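PDB 6WG5: ectonucleoside triphosphate diphosphohydrolase 4 from Homo sapiens, which belongs to the GDA1/CD39 family of nucleoside phosphatases, whose fold is related to that of the actin-like ATPases. Local coordinates for residues A[26-38]-A[72-84]. Residues are numbered along the deposited sequence; the frame is centred on the assembly and turned at random.
Sequences RVTDIEATDTNNP and DIRQMRDKNRKPV
Thr33 and Arg77 hold each other by two hydrogen bonds, Thr33 N donating to Arg77 O at 2.8 Å and Arg77 N to Thr33 OG1, also at 2.8 Å. The second is the straighter, with an N-H...O angle of 163°, and OG1 can take it because it lies anti to its own carbonyl carbon (chi1 -57°). From there the Arg77 side chain runs back along the incoming chain toward Ile30. Arg77 CB rests 3.6 Å from Ala32 CA, CG passes the carbonyl oxygens of Ile30 and Glu31, and a bend at chi2 (-76°) brings CD alongside Ile30 CG2. Ile30 CG2 then covers one face of the Arg77 guanidinium, 3.2 Å from Arg77 NH1. The same NH1 donates to Arg81 O, approaching from above the carbonyl plane, so the arginine also ties together the two arms of its own loop. This loop, with a type I turn from Asp78 to Arg81, joins strands 74-75 and 85-88, both antiparallel partners of strand 53-61 in a mixed sheet; segment 26-38, leaving helix 18-28, crosses it on the way to strand 40-48. Beyond the turn Arg81 also comes up to the Ile30 carbonyl, its CB 3.5 Å from Ile30 O. On the inner side Met76, extended beyond CG, crosses Thr33 at about a right angle and brings CE to 3.7 Å from Thr35 CG2, while also packing on Val57 and His116. One water donates to Arg77 O, giving it a second partner beside Thr33 N.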
loop_
_atom_site.group_PDB
_atom_site.type_symbol
_atom_site.label_atom_id
_atom_site.label_comp_id
_atom_site.label_asym_id
_atom_site.label_seq_id
_atom_site.Cartn_x
_atom_site.Cartn_y
_atom_site.Cartn_z
ATOM N N ARG A 26 12.930 13.916 10.753
ATOM C CA ARG A 26 13.050 13.115 9.540
ATOM C C ARG A 26 13.353 13.974 8.319
ATOM O O ARG A 26 14.022 13.510 7.389
ATOM C CB ARG A 26 11.773 12.310 9.312
ATOM C CG ARG A 26 11.850 11.392 8.102
ATOM C CD ARG A 26 10.900 10.210 8.223
ATOM N NE ARG A 26 11.121 9.233 7.158
ATOM C CZ ARG A 26 11.840 8.120 7.281
ATOM N NH1 ARG A 26 11.976 7.306 6.242
ATOM N NH2 ARG A 26 12.420 7.807 8.433
ATOM N N VAL A 27 12.884 15.221 8.303
ATOM C CA VAL A 27 13.076 16.075 7.137
ATOM C C VAL A 27 14.488 16.650 7.105
ATOM O O VAL A 27 15.077 16.809 6.030
ATOM C CB VAL A 27 12.013 17.188 7.122
ATOM C CG1 VAL A 27 12.299 18.202 6.015
ATOM C CG2 VAL A 27 10.626 16.589 6.951
ATOM N N THR A 28 15.050 16.979 8.268
ATOM C CA THR A 28 16.325 17.685 8.325
ATOM C C THR A 28 17.516 16.778 8.606
ATOM O O THR A 28 18.645 17.150 8.267
ATOM C CB THR A 28 16.275 18.782 9.395
ATOM O OG1 THR A 28 16.091 18.188 10.687
ATOM C CG2 THR A 28 15.133 19.752 9.111
ATOM N N ASP A 29 17.304 15.611 9.215
ATOM C CA ASP A 29 18.392 14.664 9.463
ATOM C C ASP A 29 18.607 13.842 8.196
ATOM O O ASP A 29 18.155 12.702 8.059
ATOM C CB ASP A 29 18.085 13.783 10.667
ATOM C CG ASP A 29 18.216 14.530 11.984
ATOM O OD1 ASP A 29 19.079 15.429 12.074
ATOM O OD2 ASP A 29 17.458 14.218 12.926
ATOM N N ILE A 30 19.318 14.452 7.246
ATOM C CA ILE A 30 19.623 13.852 5.957
ATOM C C ILE A 30 21.128 13.796 5.704
ATOM O O ILE A 30 21.560 13.490 4.595
ATOM C CB ILE A 30 18.877 14.602 4.829
ATOM C CG1 ILE A 30 17.370 14.569 5.128
ATOM C CG2 ILE A 30 19.133 13.988 3.448
ATOM C CD1 ILE A 30 16.468 15.110 4.025
ATOM N N GLU A 31 21.938 14.050 6.730
ATOM C CA GLU A 31 23.386 13.972 6.580
ATOM C C GLU A 31 23.787 12.621 6.001
ATOM O O GLU A 31 23.239 11.580 6.370
ATOM C CB GLU A 31 24.074 14.191 7.929
ATOM C CG GLU A 31 23.611 15.438 8.669
ATOM C CD GLU A 31 23.668 16.685 7.807
ATOM O OE1 GLU A 31 24.622 16.821 7.011
ATOM O OE2 GLU A 31 22.751 17.526 7.919
ATOM N N ALA A 32 24.749 12.650 5.081
ATOM C CA ALA A 32 25.182 11.437 4.402
ATOM C C ALA A 32 25.592 10.370 5.408
ATOM O O ALA A 32 26.197 10.665 6.443
ATOM C CB ALA A 32 26.352 11.747 3.465
ATOM N N THR A 33 25.250 9.121 5.099
ATOM C CA THR A 33 25.661 8.006 5.941
ATOM C C THR A 33 27.180 7.957 6.024
ATOM O O THR A 33 27.869 7.994 5.001
ATOM C CB THR A 33 25.116 6.690 5.384
ATOM O OG1 THR A 33 23.689 6.767 5.277
ATOM C CG2 THR A 33 25.488 5.520 6.288
ATOM N N ASP A 34 27.701 7.881 7.245
ATOM C CA ASP A 34 29.146 7.860 7.464
ATOM C C ASP A 34 29.646 6.440 7.235
ATOM O O ASP A 34 29.629 5.593 8.131
ATOM C CB ASP A 34 29.491 8.357 8.863
ATOM C CG ASP A 34 30.988 8.406 9.109
ATOM O OD1 ASP A 34 31.755 8.328 8.126
ATOM O OD2 ASP A 34 31.398 8.528 10.283
ATOM N N THR A 35 30.104 6.180 6.009
ATOM C CA THR A 35 30.619 4.859 5.667
ATOM C C THR A 35 31.879 4.513 6.450
ATOM O O THR A 35 32.271 3.341 6.483
ATOM C CB THR A 35 30.903 4.783 4.166
ATOM O OG1 THR A 35 31.904 5.747 3.814
ATOM C CG2 THR A 35 29.634 5.057 3.366
ATOM N N ASN A 36 32.521 5.498 7.076
ATOM C CA ASN A 36 33.719 5.269 7.871
ATOM C C ASN A 36 33.411 4.863 9.308
ATOM O O ASN A 36 34.342 4.557 10.061
ATOM C CB ASN A 36 34.598 6.525 7.874
ATOM C CG ASN A 36 35.355 6.709 6.573
ATOM O OD1 ASN A 36 36.455 6.184 6.403
ATOM N ND2 ASN A 36 34.769 7.461 5.647
ATOM N N ASN A 37 32.140 4.854 9.706
ATOM C CA ASN A 37 31.766 4.465 11.058
ATOM C C ASN A 37 31.600 2.953 11.125
ATOM O O ASN A 37 30.700 2.414 10.466
ATOM C CB ASN A 37 30.474 5.147 11.473
ATOM C CG ASN A 37 30.127 4.902 12.929
ATOM O OD1 ASN A 37 30.668 3.998 13.568
ATOM N ND2 ASN A 37 29.212 5.706 13.462
ATOM N N PRO A 38 32.421 2.232 11.896
ATOM C CA PRO A 38 32.290 0.767 11.938
ATOM C C PRO A 38 31.071 0.280 12.702
ATOM O O PRO A 38 30.773 -0.920 12.648
ATOM C CB PRO A 38 33.585 0.322 12.627
ATOM C CG PRO A 38 33.944 1.468 13.503
ATOM C CD PRO A 38 33.509 2.709 12.770
ATOM N N ASP A 72 16.993 1.083 14.545
ATOM C CA ASP A 72 16.777 2.436 14.032
ATOM C C ASP A 72 17.142 2.470 12.548
ATOM O O ASP A 72 18.107 3.103 12.116
ATOM C CB ASP A 72 17.588 3.441 14.839
ATOM C CG ASP A 72 17.097 4.861 14.665
ATOM O OD1 ASP A 72 16.219 5.086 13.806
ATOM O OD2 ASP A 72 17.594 5.753 15.384
ATOM N N ILE A 73 16.335 1.765 11.760
ATOM C CA ILE A 73 16.610 1.586 10.339
ATOM C C ILE A 73 16.241 2.851 9.579
ATOM O O ILE A 73 15.189 3.460 9.814
ATOM C CB ILE A 73 15.853 0.359 9.795
ATOM C CG1 ILE A 73 16.358 -0.908 10.492
ATOM C CG2 ILE A 73 16.018 0.249 8.279
ATOM C CD1 ILE A 73 15.746 -2.197 9.980
ATOM N N ARG A 74 17.116 3.244 8.652
ATOM C CA ARG A 74 16.910 4.408 7.804
ATOM C C ARG A 74 17.472 4.112 6.423
ATOM O O ARG A 74 18.341 3.252 6.256
ATOM C CB ARG A 74 17.595 5.659 8.369
ATOM C CG ARG A 74 17.316 5.934 9.833
ATOM C CD ARG A 74 18.308 6.939 10.394
ATOM N NE ARG A 74 17.989 7.313 11.769
ATOM C CZ ARG A 74 17.097 8.241 12.106
ATOM N NH1 ARG A 74 16.424 8.897 11.169
ATOM N NH2 ARG A 74 16.876 8.510 13.386
ATOM N N GLN A 75 16.970 4.834 5.427
ATOM C CA GLN A 75 17.563 4.765 4.101
ATOM C C GLN A 75 18.981 5.315 4.137
ATOM O O GLN A 75 19.245 6.362 4.736
ATOM C CB GLN A 75 16.731 5.555 3.090
ATOM C CG GLN A 75 15.475 4.853 2.621
ATOM C CD GLN A 75 14.914 5.475 1.357
ATOM O OE1 GLN A 75 15.327 5.131 0.249
ATOM N NE2 GLN A 75 13.975 6.399 1.516
ATOM N N MET A 76 19.903 4.603 3.496
ATOM C CA MET A 76 21.267 5.095 3.391
ATOM C C MET A 76 21.292 6.396 2.597
ATOM O O MET A 76 20.481 6.614 1.691
ATOM C CB MET A 76 22.165 4.054 2.727
ATOM C CG MET A 76 23.642 4.405 2.777
ATOM S SD MET A 76 24.684 3.207 1.928
ATOM C CE MET A 76 26.307 3.877 2.290
ATOM N N ARG A 77 22.235 7.268 2.947
ATOM C CA ARG A 77 22.365 8.586 2.337
ATOM C C ARG A 77 23.744 8.706 1.707
ATOM O O ARG A 77 24.759 8.535 2.392
ATOM C CB ARG A 77 22.148 9.687 3.377
ATOM C CG ARG A 77 20.712 9.805 3.857
ATOM C CD ARG A 77 19.846 10.484 2.813
ATOM N NE ARG A 77 18.422 10.397 3.125
ATOM C CZ ARG A 77 17.472 11.061 2.473
ATOM N NH1 ARG A 77 17.789 11.880 1.478
ATOM N NH2 ARG A 77 16.203 10.918 2.824
ATOM N N ASP A 78 23.782 9.002 0.410
ATOM C CA ASP A 78 25.046 9.114 -0.301
ATOM C C ASP A 78 25.720 10.444 0.031
ATOM O O ASP A 78 25.243 11.228 0.855
ATOM C CB ASP A 78 24.831 8.960 -1.808
ATOM C CG ASP A 78 23.970 10.064 -2.403
ATOM O OD1 ASP A 78 23.676 11.055 -1.703
ATOM O OD2 ASP A 78 23.590 9.941 -3.587
ATOM N N LYS A 79 26.853 10.701 -0.628
ATOM C CA LYS A 79 27.585 11.938 -0.379
ATOM C C LYS A 79 26.761 13.162 -0.756
ATOM O O LYS A 79 26.943 14.235 -0.169
ATOM C CB LYS A 79 28.910 11.927 -1.144
ATOM C CG LYS A 79 28.772 11.695 -2.640
ATOM C CD LYS A 79 30.134 11.670 -3.317
ATOM C CE LYS A 79 30.019 11.331 -4.794
ATOM N NZ LYS A 79 31.327 11.455 -5.495
ATOM N N ASN A 80 25.854 13.027 -1.724
ATOM C CA ASN A 80 24.962 14.120 -2.097
ATOM C C ASN A 80 23.762 14.244 -1.168
ATOM O O ASN A 80 22.904 15.101 -1.405
ATOM C CB ASN A 80 24.470 13.936 -3.535
ATOM C CG ASN A 80 25.595 13.972 -4.548
ATOM O OD1 ASN A 80 26.668 14.514 -4.283
ATOM N ND2 ASN A 80 25.352 13.397 -5.720
ATOM N N ARG A 81 23.680 13.415 -0.126
ATOM C CA ARG A 81 22.567 13.443 0.823
ATOM C C ARG A 81 21.260 13.014 0.153
ATOM O O ARG A 81 20.201 13.591 0.401
ATOM C CB ARG A 81 22.422 14.825 1.467
ATOM C CG ARG A 81 23.708 15.347 2.089
ATOM C CD ARG A 81 23.431 16.331 3.216
ATOM N NE ARG A 81 22.420 17.320 2.851
ATOM C CZ ARG A 81 22.640 18.361 2.054
ATOM N NH1 ARG A 81 23.840 18.556 1.521
ATOM N NH2 ARG A 81 21.655 19.207 1.784
ATOM N N LYS A 82 21.340 11.993 -0.699
ATOM C CA LYS A 82 20.189 11.433 -1.387
ATOM C C LYS A 82 19.987 9.979 -0.975
ATOM O O LYS A 82 20.954 9.288 -0.637
ATOM C CB LYS A 82 20.364 11.500 -2.910
ATOM C CG LYS A 82 20.551 12.902 -3.458
ATOM C CD LYS A 82 19.303 13.750 -3.275
ATOM C CE LYS A 82 19.489 15.134 -3.872
ATOM N NZ LYS A 82 18.269 15.971 -3.728
ATOM N N PRO A 83 18.751 9.482 -1.004
ATOM C CA PRO A 83 18.526 8.071 -0.666
ATOM C C PRO A 83 19.188 7.153 -1.684
ATOM O O PRO A 83 19.067 7.350 -2.896
ATOM C CB PRO A 83 16.999 7.940 -0.682
ATOM C CG PRO A 83 16.536 9.026 -1.584
ATOM C CD PRO A 83 17.503 10.159 -1.395
ATOM N N VAL A 84 19.897 6.146 -1.179
ATOM C CA VAL A 84 20.609 5.192 -2.023
ATOM C C VAL A 84 19.603 4.268 -2.697
ATOM O O VAL A 84 19.280 3.197 -2.171
ATOM C CB VAL A 84 21.635 4.392 -1.199
ATOM C CG1 VAL A 84 22.333 3.346 -2.063
ATOM C CG2 VAL A 84 22.651 5.336 -0.569
HETATM O O HOH W 1 14.005 6.080 5.629
HETATM O O HOH W 2 27.487 7.997 2.620
#